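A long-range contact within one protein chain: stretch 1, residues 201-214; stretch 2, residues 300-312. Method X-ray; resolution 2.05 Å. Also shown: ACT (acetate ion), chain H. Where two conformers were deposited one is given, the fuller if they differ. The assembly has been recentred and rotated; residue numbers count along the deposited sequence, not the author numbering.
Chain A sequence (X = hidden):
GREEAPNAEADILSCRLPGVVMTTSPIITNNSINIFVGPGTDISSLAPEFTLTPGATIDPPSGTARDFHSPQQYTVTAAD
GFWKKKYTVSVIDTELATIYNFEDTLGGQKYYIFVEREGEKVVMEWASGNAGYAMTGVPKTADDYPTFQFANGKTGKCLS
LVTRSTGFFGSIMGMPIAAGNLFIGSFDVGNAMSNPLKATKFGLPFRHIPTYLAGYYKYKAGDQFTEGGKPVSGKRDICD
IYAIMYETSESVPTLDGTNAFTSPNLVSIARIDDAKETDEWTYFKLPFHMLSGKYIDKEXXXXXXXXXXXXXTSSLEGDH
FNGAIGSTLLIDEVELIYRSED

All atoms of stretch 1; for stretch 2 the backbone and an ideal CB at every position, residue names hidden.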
# COMPACT_ATOMS: atom_id res chain seq x y z
N LYS A 201 -5.09 -3.98 0.27
CA LYS A 201 -6.18 -3.16 0.74
C LYS A 201 -6.02 -1.77 0.18
O LYS A 201 -5.10 -1.06 0.53
CB LYS A 201 -6.24 -3.13 2.25
CG LYS A 201 -6.57 -4.51 2.86
CD LYS A 201 -6.71 -4.46 4.37
CE LYS A 201 -7.44 -5.71 4.91
NZ LYS A 201 -7.39 -5.86 6.42
N PHE A 202 -6.92 -1.40 -0.71
CA PHE A 202 -6.81 -0.19 -1.49
C PHE A 202 -7.60 0.95 -0.88
O PHE A 202 -8.84 0.88 -0.73
CB PHE A 202 -7.37 -0.41 -2.91
CG PHE A 202 -6.66 -1.48 -3.72
CD1 PHE A 202 -5.27 -1.51 -3.82
CD2 PHE A 202 -7.40 -2.43 -4.45
CE1 PHE A 202 -4.61 -2.48 -4.60
CE2 PHE A 202 -6.74 -3.39 -5.25
CZ PHE A 202 -5.36 -3.42 -5.33
N GLY A 203 -6.88 2.03 -0.57
CA GLY A 203 -7.50 3.35 -0.39
C GLY A 203 -7.27 3.96 0.98
O GLY A 203 -7.20 3.23 1.96
N LEU A 204 -7.19 5.29 1.04
CA LEU A 204 -7.18 6.01 2.28
C LEU A 204 -8.14 7.20 2.14
O LEU A 204 -8.53 7.57 1.02
CB LEU A 204 -5.77 6.48 2.62
CG LEU A 204 -4.76 5.40 3.09
CD1 LEU A 204 -3.33 6.02 3.29
CD2 LEU A 204 -5.26 4.71 4.33
N PRO A 205 -8.55 7.79 3.26
CA PRO A 205 -9.55 8.87 3.17
C PRO A 205 -9.05 10.09 2.38
O PRO A 205 -7.86 10.43 2.48
CB PRO A 205 -9.82 9.22 4.63
CG PRO A 205 -9.51 7.95 5.35
CD PRO A 205 -8.30 7.41 4.66
N PHE A 206 -9.93 10.67 1.56
CA PHE A 206 -9.60 11.82 0.70
C PHE A 206 -10.78 12.78 0.71
O PHE A 206 -11.93 12.35 0.53
CB PHE A 206 -9.31 11.32 -0.73
CG PHE A 206 -8.77 12.39 -1.65
CD1 PHE A 206 -7.54 12.99 -1.40
CD2 PHE A 206 -9.51 12.80 -2.77
CE1 PHE A 206 -7.05 14.00 -2.24
CE2 PHE A 206 -9.04 13.78 -3.62
CZ PHE A 206 -7.79 14.41 -3.34
N ARG A 207 -10.53 14.06 0.98
CA ARG A 207 -11.63 15.02 1.19
C ARG A 207 -11.77 16.07 0.08
O ARG A 207 -12.34 17.11 0.28
CB ARG A 207 -11.51 15.70 2.57
CG ARG A 207 -11.53 14.74 3.77
CD ARG A 207 -11.34 15.48 5.10
NE ARG A 207 -10.96 14.55 6.18
CZ ARG A 207 -11.65 14.33 7.31
NH1 ARG A 207 -12.78 14.96 7.55
NH2 ARG A 207 -11.19 13.47 8.21
N HIS A 208 -11.30 15.76 -1.13
CA HIS A 208 -11.55 16.61 -2.32
C HIS A 208 -12.12 15.72 -3.44
O HIS A 208 -12.15 14.50 -3.30
CB HIS A 208 -10.26 17.28 -2.81
CG HIS A 208 -9.49 17.97 -1.73
ND1 HIS A 208 -9.92 19.16 -1.16
CD2 HIS A 208 -8.34 17.63 -1.09
CE1 HIS A 208 -9.05 19.53 -0.23
NE2 HIS A 208 -8.08 18.62 -0.17
N ILE A 209 -12.52 16.34 -4.55
CA ILE A 209 -13.07 15.66 -5.69
C ILE A 209 -11.93 15.51 -6.67
O ILE A 209 -11.50 16.50 -7.28
CB ILE A 209 -14.23 16.44 -6.34
CG1 ILE A 209 -15.41 16.59 -5.37
CG2 ILE A 209 -14.71 15.71 -7.61
CD1 ILE A 209 -16.56 17.46 -5.89
N PRO A 210 -11.39 14.29 -6.79
CA PRO A 210 -10.33 14.09 -7.73
C PRO A 210 -10.87 14.18 -9.16
O PRO A 210 -11.96 13.66 -9.44
CB PRO A 210 -9.82 12.69 -7.37
CG PRO A 210 -10.97 11.99 -6.87
CD PRO A 210 -11.83 13.01 -6.20
N THR A 211 -10.11 14.84 -10.03
CA THR A 211 -10.48 15.01 -11.44
C THR A 211 -9.56 14.32 -12.46
O THR A 211 -10.04 13.87 -13.51
CB THR A 211 -10.57 16.53 -11.75
OG1 THR A 211 -9.37 17.16 -11.30
CG2 THR A 211 -11.76 17.15 -11.00
N TYR A 212 -8.25 14.22 -12.15
CA TYR A 212 -7.29 13.56 -13.05
C TYR A 212 -6.17 12.95 -12.25
O TYR A 212 -5.83 13.46 -11.17
CB TYR A 212 -6.60 14.56 -14.01
CG TYR A 212 -7.55 15.24 -14.95
CD1 TYR A 212 -8.17 16.41 -14.59
CD2 TYR A 212 -7.88 14.68 -16.18
CE1 TYR A 212 -9.07 17.03 -15.41
CE2 TYR A 212 -8.80 15.32 -17.05
CZ TYR A 212 -9.38 16.49 -16.63
OH TYR A 212 -10.26 17.20 -17.38
N LEU A 213 -5.64 11.82 -12.77
CA LEU A 213 -4.38 11.23 -12.32
C LEU A 213 -3.41 11.42 -13.49
O LEU A 213 -3.67 10.89 -14.59
CB LEU A 213 -4.54 9.74 -12.06
CG LEU A 213 -3.24 9.03 -11.62
CD1 LEU A 213 -2.72 9.60 -10.29
CD2 LEU A 213 -3.47 7.53 -11.48
N ALA A 214 -2.30 12.12 -13.27
CA ALA A 214 -1.35 12.47 -14.31
C ALA A 214 0.04 12.04 -13.87
O ALA A 214 0.29 11.91 -12.69
CB ALA A 214 -1.37 14.01 -14.59
N UNK A 300 -20.59 14.17 3.14
CA UNK A 300 -19.82 12.94 3.34
C UNK A 300 -18.36 13.22 3.04
O UNK A 300 -17.46 12.76 3.74
CB UNK A 300 -20.35 11.80 2.46
N UNK A 301 -18.11 14.00 1.99
CA UNK A 301 -16.75 14.30 1.56
C UNK A 301 -15.96 15.01 2.66
O UNK A 301 -14.87 14.58 3.04
CB UNK A 301 -16.77 15.16 0.29
N UNK A 302 -16.55 16.09 3.19
CA UNK A 302 -15.88 16.88 4.22
C UNK A 302 -15.72 16.05 5.50
O UNK A 302 -14.73 16.21 6.20
CB UNK A 302 -16.66 18.16 4.51
N UNK A 303 -16.66 15.13 5.78
CA UNK A 303 -16.56 14.24 6.93
C UNK A 303 -15.56 13.09 6.76
O UNK A 303 -15.31 12.36 7.72
CB UNK A 303 -17.94 13.66 7.23
N UNK A 304 -15.01 12.92 5.55
CA UNK A 304 -14.03 11.86 5.32
C UNK A 304 -14.59 10.47 5.04
O UNK A 304 -13.90 9.47 5.27
CB UNK A 304 -13.11 11.77 6.54
N UNK A 305 -15.82 10.41 4.52
CA UNK A 305 -16.50 9.15 4.17
C UNK A 305 -16.11 8.56 2.81
O UNK A 305 -16.65 7.53 2.42
CB UNK A 305 -18.01 9.38 4.19
N UNK A 306 -15.17 9.19 2.09
CA UNK A 306 -14.68 8.64 0.82
C UNK A 306 -13.20 8.38 0.91
O UNK A 306 -12.46 9.16 1.52
CB UNK A 306 -14.98 9.59 -0.35
N UNK A 307 -12.78 7.27 0.30
CA UNK A 307 -11.40 6.95 0.14
C UNK A 307 -11.03 7.01 -1.32
O UNK A 307 -11.86 6.72 -2.21
CB UNK A 307 -11.09 5.57 0.73
N UNK A 308 -9.75 7.28 -1.55
CA UNK A 308 -9.18 7.20 -2.86
C UNK A 308 -8.02 6.26 -2.79
O UNK A 308 -7.27 6.26 -1.79
CB UNK A 308 -8.76 8.57 -3.39
N UNK A 309 -7.87 5.44 -3.83
CA UNK A 309 -6.67 4.64 -4.08
C UNK A 309 -6.09 4.96 -5.45
O UNK A 309 -6.83 5.19 -6.42
CB UNK A 309 -6.99 3.15 -3.98
N UNK A 310 -4.76 4.90 -5.53
CA UNK A 310 -4.00 4.95 -6.77
C UNK A 310 -3.22 3.65 -6.81
O UNK A 310 -2.64 3.23 -5.78
CB UNK A 310 -3.09 6.18 -6.85
N UNK A 311 -3.22 3.01 -7.96
CA UNK A 311 -2.56 1.72 -8.14
C UNK A 311 -1.77 1.68 -9.45
O UNK A 311 -2.29 2.09 -10.53
CB UNK A 311 -3.59 0.59 -8.11
N UNK A 312 -0.52 1.21 -9.33
CA UNK A 312 0.38 0.91 -10.43
C UNK A 312 0.76 -0.56 -10.39
O UNK A 312 1.02 -1.10 -9.31
CB UNK A 312 1.63 1.79 -10.37
C ACT H . -7.19 14.89 1.78
O ACT H . -8.33 15.21 1.79
OXT ACT H . -7.08 13.99 2.67
CH3 ACT H . -6.15 15.51 0.79

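Position 300 has helical angles and an ideal CB with nothing of stretch 1 within 5.5 Å, so almost any helix-tolerant residue would suit; it is K300. At 301 CA-to-CB runs sideways, 4.8 Å from CB to R207 O, and the aliphatic I209 lies beyond. An apolar chain that can bend toward I209 suits well, though a donor could also seek the nearby carbonyls. The residue is L301 (t, p): CD1 lies 3.6 Å from H208 O, and CD2 3.9 Å from I209 CG1.

At 302 and 303 CB points away, leaving side-chain choice open, but the guanidinium of R207 reaches the backbone here. These are T302 and A303; R207 NH1 donates to T302 O at 2.7 Å, near the guanidinium plane.

Position 304 has phi/psi 83/26. A CB would jam against the preceding carbonyl and sit 3.0 Å from R207 CZ, so glycine is called for twice over. G304 closes the helix in a Schellman motif, with G304 N bonded to L301 O at 3.0 Å, and its N lies over one face of the guanidinium.

Position 305 points away and accepts many residues; K305 takes it. At 306 CB runs sideways, 4.2 Å from F206 O, and an extended backbone favours β-branched or aromatic residues. The deposited Y306 leads its ring away; its main chain does the work, Y306 O accepting from F206 N at 2.9 Å.

At 307 phi/psi is extended and the ideal CB is tight, 3.3 Å from L204 O, beside G203 and P205. A compact or modest polar chain fits. N307 is deposited, its CA only 4.0 Å from P205 CA in a non-hydrogen-bonded antiparallel pair.

Position 308 pairs with L204, their side chains on the same sheet face. Its ideal CB is 3.9 Å from F206 CB and 5.4 Å from P210 CG, an apolar setting for valine, isoleucine or perhaps leucine. V308 puts CG2 3.5 Å from F206 CD2 and 4.1 Å from P210 CG, while L204 N to V308 O (3.0 Å) and V308 N to L204 O (2.9 Å) lock the register.

At 309 CB points toward stretch 1, 3.6 Å from G203 N and 3.7 Å from F202 CB: little room, so small residues suit. A309 meets F202 CB through its own CB at 3.7 Å.

Position 310 points away, yet its CB is 4.8 Å from L213 CD2, favouring a long aliphatic; I310 CD1 reaches L213 CD1 at 4.0 Å. At 311 CB points toward stretch 1, 4.8 Å from F202 CE1, inviting an aliphatic; V311 CG2 sits 4.2 Å from the F202 ring centroid, over its face. At 312 CB points away with nothing of stretch 1 within 5.5 Å, so many strand residues would do; F312's ring end comes nearer without close contact.

Stretch 2 300-312: KLTAGKYNVAIVF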
# COMPACT_ATOMS: atom_id res chain seq x y z
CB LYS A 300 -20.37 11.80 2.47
CG LYS A 300 -21.77 11.30 2.95
CD LYS A 300 -22.25 10.10 2.12
CE LYS A 300 -23.66 9.66 2.53
NZ LYS A 300 -23.96 8.32 1.96
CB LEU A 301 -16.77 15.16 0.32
CG LEU A 301 -15.45 15.42 -0.41
CD1 LEU A 301 -14.89 14.08 -0.96
CD2 LEU A 301 -15.68 16.46 -1.53
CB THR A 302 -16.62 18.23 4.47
OG1 THR A 302 -17.99 17.96 4.76
CG2 THR A 302 -16.55 19.17 3.24
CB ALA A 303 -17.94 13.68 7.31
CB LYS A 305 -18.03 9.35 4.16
CG LYS A 305 -18.66 9.80 5.47
CD LYS A 305 -18.35 8.84 6.59
CE LYS A 305 -19.18 9.13 7.86
NZ LYS A 305 -18.65 8.25 8.96
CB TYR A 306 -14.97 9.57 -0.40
CG TYR A 306 -16.44 9.82 -0.67
CD1 TYR A 306 -17.22 8.91 -1.39
CD2 TYR A 306 -17.06 10.97 -0.21
CE1 TYR A 306 -18.57 9.14 -1.62
CE2 TYR A 306 -18.40 11.21 -0.45
CZ TYR A 306 -19.15 10.28 -1.16
OH TYR A 306 -20.49 10.52 -1.37
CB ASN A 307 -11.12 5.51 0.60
CG ASN A 307 -11.05 5.36 2.11
OD1 ASN A 307 -11.32 6.31 2.86
ND2 ASN A 307 -10.69 4.14 2.56
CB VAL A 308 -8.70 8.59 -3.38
CG1 VAL A 308 -7.81 8.38 -4.63
CG2 VAL A 308 -9.94 9.48 -3.74
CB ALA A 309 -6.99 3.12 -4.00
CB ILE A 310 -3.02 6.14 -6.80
CG1 ILE A 310 -3.77 7.48 -6.84
CG2 ILE A 310 -2.02 6.05 -8.02
CD1 ILE A 310 -2.89 8.67 -6.43
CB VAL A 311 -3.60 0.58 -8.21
CG1 VAL A 311 -2.85 -0.76 -8.30
CG2 VAL A 311 -4.57 0.64 -7.01
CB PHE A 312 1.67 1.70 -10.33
CG PHE A 312 1.47 3.17 -10.11
CD1 PHE A 312 1.20 3.99 -11.18
CD2 PHE A 312 1.61 3.72 -8.86
CE1 PHE A 312 1.01 5.34 -11.01
CE2 PHE A 312 1.45 5.10 -8.66
CZ PHE A 312 1.15 5.89 -9.73
O HOH W 1 -14.21 11.97 2.24
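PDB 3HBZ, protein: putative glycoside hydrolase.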